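Cell division protein FtsX (Streptococcus pneumoniae, PDB 6HE6) is part of the FtsEX ABC-transporter complex of cell division and is probably required for normal growth and cellular morphology. Local coordinates at residues A[9-14]-A[88-93]. Sequence-based numbering, arbitrary orientation.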
loop_
_atom_site.group_PDB
_atom_site.type_symbol
_atom_site.label_atom_id
_atom_site.label_comp_id
_atom_site.label_asym_id
_atom_site.label_seq_id
_atom_site.Cartn_x
_atom_site.Cartn_y
_atom_site.Cartn_z
ATOM N N ASN A 9 -10.073 14.035 0.834
ATOM C CA ASN A 9 -11.459 13.592 0.869
ATOM C C ASN A 9 -11.699 12.410 -0.050
ATOM O O ASN A 9 -12.821 11.892 -0.084
ATOM C CB ASN A 9 -12.404 14.752 0.501
ATOM C CG ASN A 9 -12.198 15.278 -0.923
ATOM O OD1 ASN A 9 -11.356 14.792 -1.662
ATOM N ND2 ASN A 9 -12.935 16.322 -1.279
ATOM N N VAL A 10 -10.675 11.964 -0.776
ATOM C CA VAL A 10 -10.866 10.982 -1.833
ATOM C C VAL A 10 -9.792 9.908 -1.700
ATOM O O VAL A 10 -9.711 8.977 -2.504
ATOM C CB VAL A 10 -10.846 11.696 -3.201
ATOM C CG1 VAL A 10 -9.431 11.866 -3.759
ATOM C CG2 VAL A 10 -11.773 11.049 -4.165
ATOM N N ARG A 11 -8.983 10.006 -0.658
ATOM C CA ARG A 11 -7.873 9.089 -0.456
ATOM C C ARG A 11 -8.317 7.943 0.444
ATOM O O ARG A 11 -8.990 8.161 1.458
ATOM C CB ARG A 11 -6.683 9.842 0.135
ATOM C CG ARG A 11 -5.482 9.004 0.517
ATOM C CD ARG A 11 -4.951 9.436 1.878
ATOM N NE ARG A 11 -5.718 8.802 2.946
ATOM C CZ ARG A 11 -6.591 9.436 3.723
ATOM N NH1 ARG A 11 -6.805 10.736 3.558
ATOM N NH2 ARG A 11 -7.253 8.771 4.664
ATOM N N VAL A 12 -7.981 6.719 0.043
ATOM C CA VAL A 12 -8.124 5.543 0.887
ATOM C C VAL A 12 -6.785 4.827 0.902
ATOM O O VAL A 12 -6.154 4.658 -0.147
ATOM C CB VAL A 12 -9.237 4.593 0.401
ATOM C CG1 VAL A 12 -9.234 3.325 1.218
ATOM C CG2 VAL A 12 -10.593 5.252 0.512
ATOM N N VAL A 13 -6.334 4.435 2.090
ATOM C CA VAL A 13 -5.056 3.761 2.260
ATOM C C VAL A 13 -5.348 2.310 2.589
ATOM O O VAL A 13 -6.136 2.017 3.497
ATOM C CB VAL A 13 -4.194 4.414 3.358
ATOM C CG1 VAL A 13 -2.863 3.711 3.455
ATOM C CG2 VAL A 13 -3.990 5.880 3.067
ATOM N N VAL A 14 -4.737 1.407 1.835
ATOM C CA VAL A 14 -4.974 -0.020 1.951
ATOM C C VAL A 14 -3.668 -0.667 2.388
ATOM O O VAL A 14 -2.702 -0.695 1.620
ATOM C CB VAL A 14 -5.474 -0.618 0.633
ATOM C CG1 VAL A 14 -5.671 -2.129 0.783
ATOM C CG2 VAL A 14 -6.760 0.036 0.233
ATOM N N ALA A 88 1.626 -0.424 1.637
ATOM C CA ALA A 88 0.285 0.103 1.470
ATOM C C ALA A 88 0.058 0.481 0.016
ATOM O O ALA A 88 0.999 0.771 -0.724
ATOM C CB ALA A 88 0.048 1.321 2.379
ATOM N N TYR A 89 -1.214 0.481 -0.388
ATOM C CA TYR A 89 -1.621 1.111 -1.635
ATOM C C TYR A 89 -2.382 2.390 -1.301
ATOM O O TYR A 89 -3.228 2.406 -0.398
ATOM C CB TYR A 89 -2.496 0.173 -2.493
ATOM C CG TYR A 89 -1.684 -0.873 -3.234
ATOM C CD1 TYR A 89 -0.824 -0.512 -4.267
ATOM C CD2 TYR A 89 -1.763 -2.211 -2.888
ATOM C CE1 TYR A 89 -0.085 -1.465 -4.948
ATOM C CE2 TYR A 89 -1.019 -3.171 -3.555
ATOM C CZ TYR A 89 -0.175 -2.784 -4.576
ATOM O OH TYR A 89 0.582 -3.717 -5.225
ATOM N N ILE A 90 -2.076 3.455 -2.022
ATOM C CA ILE A 90 -2.766 4.729 -1.868
ATOM C C ILE A 90 -3.785 4.787 -2.995
ATOM O O ILE A 90 -3.416 4.883 -4.169
ATOM C CB ILE A 90 -1.797 5.920 -1.905
ATOM C CG1 ILE A 90 -0.578 5.694 -1.011
ATOM C CG2 ILE A 90 -2.526 7.209 -1.527
ATOM C CD1 ILE A 90 -0.854 5.740 0.493
ATOM N N VAL A 91 -5.062 4.671 -2.648
ATOM C CA VAL A 91 -6.141 4.565 -3.625
ATOM C C VAL A 91 -6.841 5.910 -3.717
ATOM O O VAL A 91 -7.162 6.521 -2.688
ATOM C CB VAL A 91 -7.137 3.457 -3.240
ATOM C CG1 VAL A 91 -8.274 3.346 -4.264
ATOM C CG2 VAL A 91 -6.417 2.088 -3.062
ATOM N N GLU A 92 -7.072 6.373 -4.948
ATOM C CA GLU A 92 -7.805 7.601 -5.213
ATOM C C GLU A 92 -9.194 7.246 -5.730
ATOM O O GLU A 92 -9.316 6.591 -6.770
ATOM C CB GLU A 92 -7.057 8.459 -6.233
ATOM C CG GLU A 92 -7.825 9.699 -6.689
ATOM C CD GLU A 92 -7.096 10.444 -7.788
ATOM O OE1 GLU A 92 -6.234 9.817 -8.438
ATOM O OE2 GLU A 92 -7.379 11.643 -8.005
ATOM N N ALA A 93 -10.231 7.669 -5.001
ATOM C CA ALA A 93 -11.621 7.462 -5.398
ATOM C C ALA A 93 -12.025 8.451 -6.490
ATOM O O ALA A 93 -11.390 9.483 -6.678
ATOM C CB ALA A 93 -12.563 7.623 -4.202
#
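Val-14 overlaps Val-91 obliquely, its CG2 3.9 Å from CG2 of Val-91, on the face of the FtsX extracellular domain's antiparallel sheet that helix 41-47 packs against. Strands 11-16 and 88-93 are the two central strands of this sheet, flanked by 112-116 and 52-58. Val-12, Val-14, Tyr-89 and Val-91 share that face, and Leu-46 packs on the last three; beta-branched valines suit it, being compact, apolar and at ease in extended backbone. The ring of Tyr-89 leads away from strand 11-16, leaving its CB beside CB of Val-14, and its hydroxyl is hydrogen-bonded to the Asp-22 carboxylate. On the other face Ile-90 lies alongside Val-13, with CD1 4.1 Å from CG2 of Val-13, and its CG2 meets the aliphatic CG of Arg-11, whose NH1 is hydrogen-bonded to OD1 of Asn-8. Glu-92, extended beyond CG, hydrogen-bonds through OE1 to OG of Ser-54. Paired backbone bonds join Val-12 to Val-91 and Val-14 to Tyr-89, while Val-13 and Ile-90 bond outward to Gln-116 and Thr-56. A nearly straight bond (177°) runs from Ala-93 N to Val-10 O. There packing is tight: Val-10 has CG1 in the crowded position (chi1 86°) and CG2 3.0 Å from O of Ala-93.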